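Local atomic coordinates of ABC transporter periplasmic peptide-binding protein (Pseudoalteromonas, PDB entry 4QFP), a protein that probably binds dipeptides in the periplasm and delivers them to an ABC transporter for uptake into the cell. Residues N283-T288 against I519-F524; N289-Y294 against S382-P387; V326-G331 against A389-E394; G506-A511 against G525-A530. All coordinates share one frame; numbering follows the deposited sequence.

Interaction 1 of 4, residues N283-T288 against I519-F524; sequences NVERET and ITLGPF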
# COMPACT_ATOMS: atom_id res chain seq x y z
N ASN A 283 -12.29 -22.12 1.75
CA ASN A 283 -12.47 -21.20 2.86
C ASN A 283 -12.39 -19.78 2.35
O ASN A 283 -11.51 -19.44 1.56
CB ASN A 283 -11.42 -21.41 3.94
CG ASN A 283 -11.57 -22.73 4.65
OD1 ASN A 283 -12.67 -23.28 4.74
ND2 ASN A 283 -10.47 -23.26 5.15
N VAL A 284 -13.34 -18.96 2.77
CA VAL A 284 -13.25 -17.54 2.50
C VAL A 284 -12.93 -16.86 3.80
O VAL A 284 -13.77 -16.77 4.69
CB VAL A 284 -14.57 -16.97 1.94
CG1 VAL A 284 -14.46 -15.48 1.77
CG2 VAL A 284 -14.92 -17.64 0.61
N GLU A 285 -11.68 -16.43 3.94
CA GLU A 285 -11.23 -15.76 5.15
C GLU A 285 -11.50 -14.29 5.01
O GLU A 285 -11.63 -13.77 3.90
CB GLU A 285 -9.73 -15.99 5.37
CG GLU A 285 -9.29 -17.43 5.19
CD GLU A 285 -8.30 -17.59 4.03
OE1 GLU A 285 -7.25 -16.90 4.04
OE2 GLU A 285 -8.57 -18.40 3.12
N ARG A 286 -11.58 -13.60 6.14
CA ARG A 286 -11.92 -12.18 6.12
C ARG A 286 -11.42 -11.50 7.38
O ARG A 286 -11.36 -12.11 8.45
CB ARG A 286 -13.44 -12.03 5.99
CG ARG A 286 -14.15 -12.10 7.33
CD ARG A 286 -15.45 -12.88 7.25
NE ARG A 286 -16.06 -13.00 8.58
CZ ARG A 286 -17.14 -13.72 8.86
NH1 ARG A 286 -17.74 -14.40 7.90
NH2 ARG A 286 -17.60 -13.75 10.10
N GLU A 287 -11.04 -10.23 7.25
CA GLU A 287 -10.59 -9.43 8.37
C GLU A 287 -11.04 -8.00 8.15
O GLU A 287 -10.89 -7.47 7.05
CB GLU A 287 -9.06 -9.44 8.47
CG GLU A 287 -8.49 -10.27 9.62
CD GLU A 287 -9.00 -9.85 10.99
OE1 GLU A 287 -9.40 -10.75 11.76
OE2 GLU A 287 -9.00 -8.64 11.31
N THR A 288 -11.60 -7.39 9.18
CA THR A 288 -11.81 -5.95 9.18
C THR A 288 -10.46 -5.31 8.93
O THR A 288 -9.47 -5.76 9.49
CB THR A 288 -12.34 -5.47 10.54
OG1 THR A 288 -13.65 -6.01 10.75
CG2 THR A 288 -12.43 -3.95 10.58
N ILE A 519 -2.40 -18.82 6.85
CA ILE A 519 -2.45 -17.49 6.24
C ILE A 519 -3.53 -16.62 6.88
O ILE A 519 -4.63 -16.50 6.35
CB ILE A 519 -2.74 -17.54 4.74
CG1 ILE A 519 -1.82 -18.52 4.03
CG2 ILE A 519 -2.61 -16.14 4.14
CD1 ILE A 519 -2.02 -18.51 2.53
N THR A 520 -3.21 -16.00 8.01
CA THR A 520 -4.17 -15.09 8.63
C THR A 520 -4.13 -13.72 7.94
O THR A 520 -3.06 -13.16 7.68
CB THR A 520 -3.92 -14.94 10.15
OG1 THR A 520 -3.89 -16.24 10.76
CG2 THR A 520 -5.02 -14.11 10.80
N LEU A 521 -5.31 -13.19 7.61
CA LEU A 521 -5.40 -11.85 7.04
C LEU A 521 -5.30 -10.83 8.15
O LEU A 521 -5.76 -11.08 9.26
CB LEU A 521 -6.73 -11.67 6.31
CG LEU A 521 -6.83 -12.15 4.87
CD1 LEU A 521 -5.85 -13.29 4.59
CD2 LEU A 521 -8.26 -12.57 4.58
N GLY A 522 -4.68 -9.69 7.85
CA GLY A 522 -4.45 -8.67 8.87
C GLY A 522 -5.24 -7.41 8.62
O GLY A 522 -5.63 -7.13 7.48
N PRO A 523 -5.50 -6.64 9.69
CA PRO A 523 -6.17 -5.34 9.63
C PRO A 523 -5.31 -4.27 8.93
O PRO A 523 -5.82 -3.19 8.65
CB PRO A 523 -6.40 -4.98 11.11
CG PRO A 523 -5.44 -5.83 11.87
CD PRO A 523 -5.30 -7.08 11.09
N PHE A 524 -4.05 -4.58 8.65
CA PHE A 524 -3.16 -3.68 7.90
C PHE A 524 -1.96 -4.43 7.35
O PHE A 524 -1.61 -5.50 7.84
CB PHE A 524 -2.69 -2.52 8.78
CG PHE A 524 -2.07 -2.96 10.09
CD1 PHE A 524 -0.76 -3.41 10.13
CD2 PHE A 524 -2.80 -2.92 11.27
CE1 PHE A 524 -0.20 -3.82 11.32
CE2 PHE A 524 -2.25 -3.33 12.46
CZ PHE A 524 -0.95 -3.78 12.50

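Interaction 2 of 4, residues N289-Y294 against S382-P387; sequences NLNIGY and SRIYNP. With THR (threonine), chain D.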
# COMPACT_ATOMS: atom_id res chain seq x y z
N ASN A 289 -10.43 -4.26 8.10
CA ASN A 289 -9.17 -3.74 7.61
C ASN A 289 -9.16 -2.21 7.50
O ASN A 289 -10.20 -1.59 7.22
CB ASN A 289 -8.85 -4.40 6.25
CG ASN A 289 -7.54 -3.91 5.63
OD1 ASN A 289 -7.49 -2.84 5.00
ND2 ASN A 289 -6.50 -4.73 5.75
N LEU A 290 -8.00 -1.61 7.75
CA LEU A 290 -7.82 -0.17 7.63
C LEU A 290 -7.56 0.21 6.17
O LEU A 290 -6.43 0.10 5.70
CB LEU A 290 -6.64 0.29 8.47
CG LEU A 290 -6.74 0.07 9.98
CD1 LEU A 290 -5.43 0.42 10.70
CD2 LEU A 290 -7.91 0.85 10.55
N ASN A 291 -8.59 0.66 5.47
CA ASN A 291 -8.42 1.10 4.08
C ASN A 291 -9.44 2.16 3.76
O ASN A 291 -10.37 2.36 4.53
CB ASN A 291 -8.57 -0.08 3.12
CG ASN A 291 -9.95 -0.70 3.18
OD1 ASN A 291 -10.19 -1.64 3.93
ND2 ASN A 291 -10.87 -0.17 2.40
N ILE A 292 -9.28 2.84 2.63
CA ILE A 292 -10.28 3.79 2.15
C ILE A 292 -10.30 3.73 0.63
O ILE A 292 -9.25 3.58 -0.00
CB ILE A 292 -9.99 5.24 2.62
CG1 ILE A 292 -10.93 6.25 1.97
CG2 ILE A 292 -8.55 5.63 2.33
CD1 ILE A 292 -12.38 6.11 2.39
N GLY A 293 -11.50 3.81 0.05
CA GLY A 293 -11.66 3.89 -1.39
C GLY A 293 -12.24 5.26 -1.66
O GLY A 293 -13.12 5.70 -0.92
N TYR A 294 -11.74 5.95 -2.69
CA TYR A 294 -12.14 7.33 -2.89
C TYR A 294 -12.24 7.72 -4.35
O TYR A 294 -11.82 6.98 -5.25
CB TYR A 294 -11.16 8.27 -2.17
CG TYR A 294 -9.72 8.09 -2.60
CD1 TYR A 294 -9.29 8.51 -3.85
CD2 TYR A 294 -8.78 7.52 -1.74
CE1 TYR A 294 -7.97 8.35 -4.25
CE2 TYR A 294 -7.45 7.37 -2.13
CZ TYR A 294 -7.06 7.78 -3.39
OH TYR A 294 -5.75 7.64 -3.80
N SER A 382 -9.66 -5.94 -8.77
CA SER A 382 -10.30 -5.79 -7.47
C SER A 382 -9.26 -5.41 -6.41
O SER A 382 -8.17 -5.98 -6.37
CB SER A 382 -11.03 -7.07 -7.06
OG SER A 382 -11.53 -6.96 -5.74
N ARG A 383 -9.61 -4.43 -5.57
CA ARG A 383 -8.76 -4.01 -4.46
C ARG A 383 -9.59 -4.10 -3.19
O ARG A 383 -10.82 -4.08 -3.24
CB ARG A 383 -8.28 -2.56 -4.60
CG ARG A 383 -7.75 -2.16 -5.98
CD ARG A 383 -6.65 -3.09 -6.44
NE ARG A 383 -5.41 -2.96 -5.67
CZ ARG A 383 -4.66 -3.99 -5.31
NH1 ARG A 383 -5.04 -5.23 -5.61
NH2 ARG A 383 -3.53 -3.80 -4.63
N ILE A 384 -8.92 -4.15 -2.04
CA ILE A 384 -9.62 -4.26 -0.77
C ILE A 384 -10.65 -3.15 -0.66
O ILE A 384 -11.76 -3.37 -0.21
CB ILE A 384 -8.65 -4.17 0.42
CG1 ILE A 384 -7.69 -5.36 0.41
CG2 ILE A 384 -9.43 -4.12 1.73
CD1 ILE A 384 -6.36 -5.06 1.08
N TYR A 385 -10.26 -1.97 -1.11
CA TYR A 385 -11.06 -0.77 -0.92
C TYR A 385 -12.04 -0.48 -2.07
O TYR A 385 -12.83 0.45 -2.00
CB TYR A 385 -10.11 0.42 -0.72
CG TYR A 385 -9.03 0.53 -1.78
CD1 TYR A 385 -9.34 0.97 -3.07
CD2 TYR A 385 -7.71 0.19 -1.50
CE1 TYR A 385 -8.35 1.07 -4.05
CE2 TYR A 385 -6.72 0.30 -2.47
CZ TYR A 385 -7.04 0.73 -3.74
OH TYR A 385 -6.06 0.84 -4.71
N ASN A 386 -11.96 -1.28 -3.13
CA ASN A 386 -12.86 -1.15 -4.27
C ASN A 386 -12.82 -2.41 -5.11
O ASN A 386 -11.89 -2.62 -5.89
CB ASN A 386 -12.46 0.05 -5.13
CG ASN A 386 -13.48 0.35 -6.21
OD1 ASN A 386 -14.27 -0.52 -6.60
ND2 ASN A 386 -13.48 1.59 -6.69
N PRO A 387 -13.84 -3.27 -4.95
CA PRO A 387 -13.87 -4.58 -5.60
C PRO A 387 -14.10 -4.48 -7.11
O PRO A 387 -13.79 -5.43 -7.84
CB PRO A 387 -15.05 -5.28 -4.93
CG PRO A 387 -15.94 -4.16 -4.46
CD PRO A 387 -15.00 -3.05 -4.06
N THR D . -1.53 0.68 -2.55
CA THR D . -2.73 0.76 -3.37
C THR D . -3.22 -0.65 -3.69
O THR D . -4.34 -0.87 -4.19
CB THR D . -2.44 1.49 -4.69
OG1 THR D . -1.30 0.91 -5.32
CG2 THR D . -2.16 2.98 -4.43
OXT THR D . -2.49 -1.62 -3.45
O HOH W 1 -12.08 3.71 -5.15

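Interaction 3 of 4, residues V326-G331 against A389-E394; sequences VYYGNG and ARKMAE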
# COMPACT_ATOMS: atom_id res chain seq x y z
N VAL A 326 -21.75 -2.56 -5.99
CA VAL A 326 -20.32 -2.79 -6.08
C VAL A 326 -19.83 -3.62 -4.90
O VAL A 326 -19.25 -4.69 -5.08
CB VAL A 326 -19.52 -1.47 -6.11
CG1 VAL A 326 -18.03 -1.74 -6.14
CG2 VAL A 326 -19.93 -0.65 -7.32
N TYR A 327 -20.09 -3.14 -3.69
CA TYR A 327 -19.62 -3.82 -2.49
C TYR A 327 -20.53 -4.97 -2.09
O TYR A 327 -20.15 -5.79 -1.27
CB TYR A 327 -19.44 -2.85 -1.33
CG TYR A 327 -18.38 -1.80 -1.60
CD1 TYR A 327 -18.68 -0.64 -2.32
CD2 TYR A 327 -17.07 -1.98 -1.17
CE1 TYR A 327 -17.71 0.32 -2.58
CE2 TYR A 327 -16.09 -1.01 -1.43
CZ TYR A 327 -16.42 0.13 -2.14
OH TYR A 327 -15.47 1.10 -2.41
N TYR A 328 -21.73 -5.04 -2.68
CA TYR A 328 -22.66 -6.12 -2.37
C TYR A 328 -22.93 -6.21 -0.88
O TYR A 328 -22.96 -7.30 -0.31
CB TYR A 328 -22.14 -7.47 -2.89
CG TYR A 328 -22.37 -7.68 -4.38
CD1 TYR A 328 -23.56 -8.23 -4.85
CD2 TYR A 328 -21.42 -7.30 -5.31
CE1 TYR A 328 -23.78 -8.41 -6.20
CE2 TYR A 328 -21.63 -7.48 -6.67
CZ TYR A 328 -22.82 -8.03 -7.11
OH TYR A 328 -23.04 -8.21 -8.46
N GLY A 329 -23.12 -5.06 -0.24
CA GLY A 329 -23.46 -5.02 1.17
C GLY A 329 -22.30 -5.32 2.11
O GLY A 329 -22.45 -5.24 3.32
N ASN A 330 -21.15 -5.68 1.55
CA ASN A 330 -19.97 -6.03 2.35
C ASN A 330 -19.14 -4.81 2.71
O ASN A 330 -18.22 -4.90 3.52
CB ASN A 330 -19.07 -7.02 1.60
CG ASN A 330 -19.67 -8.42 1.49
OD1 ASN A 330 -20.22 -8.95 2.45
ND2 ASN A 330 -19.54 -9.02 0.31
N GLY A 331 -19.44 -3.68 2.08
CA GLY A 331 -18.66 -2.47 2.29
C GLY A 331 -19.19 -1.64 3.45
O GLY A 331 -20.30 -1.87 3.93
N ALA A 389 -13.96 -1.09 -9.64
CA ALA A 389 -13.99 0.31 -10.05
C ALA A 389 -14.69 0.48 -11.40
O ALA A 389 -15.30 1.52 -11.66
CB ALA A 389 -12.58 0.88 -10.10
N ARG A 390 -14.59 -0.53 -12.25
CA ARG A 390 -15.27 -0.51 -13.55
C ARG A 390 -16.75 -0.25 -13.33
O ARG A 390 -17.32 0.70 -13.89
CB ARG A 390 -15.09 -1.87 -14.24
CG ARG A 390 -15.36 -1.92 -15.74
CD ARG A 390 -16.09 -0.72 -16.28
NE ARG A 390 -15.27 -0.05 -17.28
CZ ARG A 390 -15.63 0.16 -18.54
NH1 ARG A 390 -16.82 -0.23 -18.97
NH2 ARG A 390 -14.79 0.77 -19.36
N LYS A 391 -17.38 -1.10 -12.53
CA LYS A 391 -18.82 -0.98 -12.30
C LYS A 391 -19.12 0.32 -11.57
O LYS A 391 -20.09 1.01 -11.88
CB LYS A 391 -19.37 -2.18 -11.52
CG LYS A 391 -20.89 -2.32 -11.62
CD LYS A 391 -21.34 -3.77 -11.67
CE LYS A 391 -21.33 -4.42 -10.29
NZ LYS A 391 -22.17 -5.66 -10.21
N MET A 392 -18.28 0.66 -10.60
CA MET A 392 -18.45 1.91 -9.89
C MET A 392 -18.51 3.08 -10.88
O MET A 392 -19.37 3.95 -10.79
CB MET A 392 -17.33 2.11 -8.87
CG MET A 392 -17.58 3.28 -7.94
SD MET A 392 -16.39 3.41 -6.60
CE MET A 392 -16.56 1.81 -5.82
N ALA A 393 -17.57 3.09 -11.81
CA ALA A 393 -17.49 4.16 -12.81
C ALA A 393 -18.71 4.21 -13.74
O ALA A 393 -19.15 5.28 -14.15
CB ALA A 393 -16.23 4.02 -13.64
N GLU A 394 -19.24 3.04 -14.08
CA GLU A 394 -20.41 2.98 -14.96
C GLU A 394 -21.62 3.51 -14.22
O GLU A 394 -22.48 4.17 -14.81
CB GLU A 394 -20.65 1.55 -15.44
CG GLU A 394 -19.65 1.09 -16.47
CD GLU A 394 -19.67 -0.40 -16.66
OE1 GLU A 394 -20.50 -1.08 -16.02
OE2 GLU A 394 -18.86 -0.90 -17.47

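Interaction 4 of 4, residues G506-A511 against G525-A530; sequences GMRFQA and GAISLA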
# COMPACT_ATOMS: atom_id res chain seq x y z
N GLY A 506 -13.51 -1.20 2.54
CA GLY A 506 -13.79 -2.57 2.16
C GLY A 506 -13.39 -3.56 3.23
O GLY A 506 -12.59 -3.25 4.12
N MET A 507 -13.97 -4.75 3.16
CA MET A 507 -13.56 -5.84 4.03
C MET A 507 -12.49 -6.63 3.29
O MET A 507 -12.55 -6.78 2.07
CB MET A 507 -14.76 -6.73 4.36
CG MET A 507 -15.31 -6.52 5.76
SD MET A 507 -14.48 -7.59 6.94
CE MET A 507 -14.83 -9.16 6.20
N ARG A 508 -11.49 -7.12 4.02
CA ARG A 508 -10.40 -7.82 3.36
C ARG A 508 -10.77 -9.29 3.20
O ARG A 508 -10.97 -10.00 4.19
CB ARG A 508 -9.09 -7.68 4.14
CG ARG A 508 -7.84 -8.17 3.39
CD ARG A 508 -6.60 -7.97 4.23
NE ARG A 508 -5.38 -7.98 3.43
CZ ARG A 508 -4.19 -7.57 3.87
NH1 ARG A 508 -4.05 -7.14 5.12
NH2 ARG A 508 -3.15 -7.60 3.07
N PHE A 509 -10.88 -9.75 1.96
CA PHE A 509 -11.29 -11.12 1.68
C PHE A 509 -10.20 -11.89 0.96
O PHE A 509 -9.44 -11.34 0.17
CB PHE A 509 -12.54 -11.15 0.80
CG PHE A 509 -13.80 -10.75 1.50
CD1 PHE A 509 -14.35 -11.56 2.48
CD2 PHE A 509 -14.45 -9.58 1.15
CE1 PHE A 509 -15.52 -11.20 3.11
CE2 PHE A 509 -15.62 -9.21 1.78
CZ PHE A 509 -16.15 -10.02 2.76
N GLN A 510 -10.15 -13.18 1.23
CA GLN A 510 -9.27 -14.06 0.48
C GLN A 510 -9.90 -15.43 0.45
O GLN A 510 -10.49 -15.87 1.44
CB GLN A 510 -7.90 -14.12 1.14
CG GLN A 510 -6.92 -15.04 0.44
CD GLN A 510 -5.54 -14.98 1.05
OE1 GLN A 510 -5.24 -15.70 1.99
NE2 GLN A 510 -4.70 -14.11 0.52
N ALA A 511 -9.78 -16.11 -0.69
CA ALA A 511 -10.32 -17.44 -0.83
C ALA A 511 -9.19 -18.44 -0.99
O ALA A 511 -8.17 -18.15 -1.62
CB ALA A 511 -11.28 -17.50 -2.01
N GLY A 525 -1.31 -3.86 6.33
CA GLY A 525 -0.10 -4.46 5.80
C GLY A 525 -0.32 -5.57 4.79
O GLY A 525 -1.45 -5.86 4.43
N ALA A 526 0.77 -6.20 4.35
CA ALA A 526 0.73 -7.15 3.24
C ALA A 526 0.40 -8.58 3.66
O ALA A 526 0.54 -8.94 4.83
CB ALA A 526 2.08 -7.14 2.50
N ILE A 527 -0.02 -9.39 2.69
CA ILE A 527 -0.17 -10.83 2.85
C ILE A 527 1.17 -11.47 3.18
O ILE A 527 2.19 -11.14 2.59
CB ILE A 527 -0.65 -11.50 1.52
CG1 ILE A 527 -2.00 -10.93 1.08
CG2 ILE A 527 -0.72 -13.01 1.67
CD1 ILE A 527 -3.08 -11.07 2.14
N SER A 528 1.17 -12.40 4.12
CA SER A 528 2.37 -13.18 4.36
C SER A 528 2.07 -14.66 4.22
O SER A 528 1.06 -15.14 4.74
CB SER A 528 2.95 -12.91 5.75
OG SER A 528 3.98 -13.85 6.02
N LEU A 529 2.94 -15.37 3.53
CA LEU A 529 2.82 -16.81 3.43
C LEU A 529 3.95 -17.48 4.21
O LEU A 529 4.23 -18.66 4.03
CB LEU A 529 2.84 -17.25 1.96
CG LEU A 529 1.86 -16.52 1.03
CD1 LEU A 529 1.90 -17.08 -0.39
CD2 LEU A 529 0.45 -16.55 1.58
N ALA A 530 4.59 -16.72 5.10
CA ALA A 530 5.68 -17.25 5.91
C ALA A 530 5.26 -18.49 6.70
O ALA A 530 6.07 -19.39 6.92
CB ALA A 530 6.23 -16.19 6.85

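Interaction 1 of 4, residues N283-T288 against I519-F524
The end of strand 282-287 runs beside an extended loop of the solute-binding fold, where E285, E287 and T288 meet L521 and P523. The two paths point nearly the same way, 15° apart between their end-to-end directions. No hydrogen bond joins them, so this is not a strand pair. L521 fills the middle and is the buried residue of the contact. Its CG stands anti to its carbonyl carbon (chi1 -85°), and the two methyls reach toward E285. L521 CD2 lies 3.6 Å from E285 O and 3.8 Å from E285 CB. The side chains of L521 and E285 cross at about a right angle. CD1 of L521 is 3.9 Å from OE1 of E285, while OE2 of E285 is hydrogen-bonded to S512 OG. E287 meets L521 with the two CB atoms 3.9 Å apart. The E287 chain bends at chi2 and then lies alongside P523, pointing the same way, with E287 OE2 4.0 Å from P523 CD. Shortening E287 to an alanine is likely to leave the P523 ring, and L521 CB, with less cover on that side. At the end of the strand P523 CA makes a CH-to-oxygen contact of 3.3 Å with T288 O (angle at H 137°). T288 and P523 lie near the surface. The backbones of E285 and E287 pair with Q510 and R508 on strand 500-513, and the backbone of P523 bonds to L290, just before strand 291-297.

Interaction 2 of 4, residues N289-Y294 against S382-P387
The CG atoms of Y385 (chi1 50°) and N291 (chi1 62°) each sit between their own backbone N and carbonyl carbon, which sets Y385 CB against the amide end of N291. The flat groups are turned 40° from each other. I384 meets the same side of this amide, with I384 CG2 3.8 Å from N291 CG. Y385 CB also lies 3.4 Å from I292 O. Next along the strand, G293 CA approaches Y385 O at 3.7 Å. A CB on G293 would run into that oxygen, so the close approach depends on glycine. Water 1 accepts from N386 ND2 and donates to Y294 O. From here the Y385 ring leads away to the bound threonine. Y385 OH donates to THR O in a very short bond of 2.5 Å. R383 grips the same carboxylate at its guanidinium edge: R383 NE to THR O at 2.8 Å and R383 NH2 to THR OXT at 2.7 Å. CB of R383 rests 3.6 Å above one face of the Y385 ring, toward the rim. A valine is bound close by, consistent with a dipeptide whose terminal carboxylate is held here. A phenylalanine in place of Y385 would probably leave THR O without its hydroxyl donor, with R383 NE as its remaining partner here. R383 to N386 form a type I turn, and R383 NH1 has a salt bridge to E36. Strand 291-297 lies between strands 428-434 and 500-513, and W414 of helix 414-422 packs on R383 and Y385.

Interaction 3 of 4, residues V326-G331 against A389-E394
K391 and M392, in the first turn of helix 389-401, pack against the turn that follows helix 319-325. That turn is a type I' beta turn from Y327 to N330. Y328 and G329 both take positive phi in it. The helix segment begins with A389, which faces L430 of strand 428-434. R390 takes no part in the contact with the turn; its NE forms a salt bridge with E411. K391 reaches toward the turn. Its backbone N bonds to N388 OD1. Its chain bends at chi2 and chi3 and crosses the Y328 side chain at about a right angle, where K391 NZ gives a weak hydrogen bond of 3.2 Å to Y328 OH. M392 carries the apolar part. Its CG is anti to the backbone N (chi1 -170°), and the chain stays extended until it bends at chi3. This places M392 CE 3.9 Å from V326 CG1 and 3.7 Å from Y327 CE1. The methyl meets the Y327 ring obliquely. M392 CE is also 3.6 Å from Y327 OH, whose hydrogen bond goes to Y385 O. V326 CG2 lies 3.9 Å from both N and CA of M392, so the valine covers the helix backbone as well. A393 packs on I409 of strand 405-410, as does E394. One turn after R390, OE2 of E394 accepts a 2.6 Å hydrogen bond from R390 NH1 through its anti lone pair, part of a salt bridge, with OE2 13° out of the guanidinium plane.

Interaction 4 of 4, residues G506-A511 against G525-A530
R508 lies on strand 500-513 and G525 in the loop beyond it, and the two backbones stay well apart, with the nearest CA pair, Q510 and I527, 9.9 Å from each other. Long side chains span the distance. The R508 chain is extended from CG to NE and ends on the backbone of G525. Two nitrogens hold one oxygen end-on: R508 NH2 is 2.8 Å from G525 O and R508 NH1 is 3.0 Å from it. The NH2 donor lies in the carbonyl plane, while NH1 is tilted 31° from it. Neither bond is straight, with angles at hydrogen of 140° and 132°. NH1 also bonds to G522 O, so one arginine ties two points of the loop. G525 has positive phi, and at its backbone angles a CB would jam against the carbonyl oxygen of the residue before it. I527 approaches obliquely, its CD1 3.6 Å from R508 NH2. The same methyl touches the amide end of Q510, another extended side chain from the strand. Further on, S528 OG accepts from A530 N at 3.1 Å, which makes an ST turn. The backbone N atoms of A526 and I527 bond to D181 and D54. The side chain of A526 is about 6 Å from the bound valine. The arrangement is consistent with a loop bordering the peptide site of a periplasmic solute-binding protein, held to the large mixed sheet through a buried arginine.

In the fold
Interactions 1 and 4 hold the same long loop, residues 519-530, to neighbouring strands 282-287 and 500-513 of one sheet. Interaction 1 is at the surface and relies on packing. Interaction 4 is buried, and a charged group there meets backbone oxygen. Interaction 2 uses the next strand, 291-297, and is also buried. Its carboxylate-binding groups are the part of the four that bonds directly to the bound threonine. Interaction 3 is also largely buried, though its centre is about 20 Å from the centre of the chain. Methionine packing dominates it, with a weak polar bond at its more exposed side. It touches interaction 2: Y327 OH bonds to Y385 O, and P387 packs on V326 and Y327.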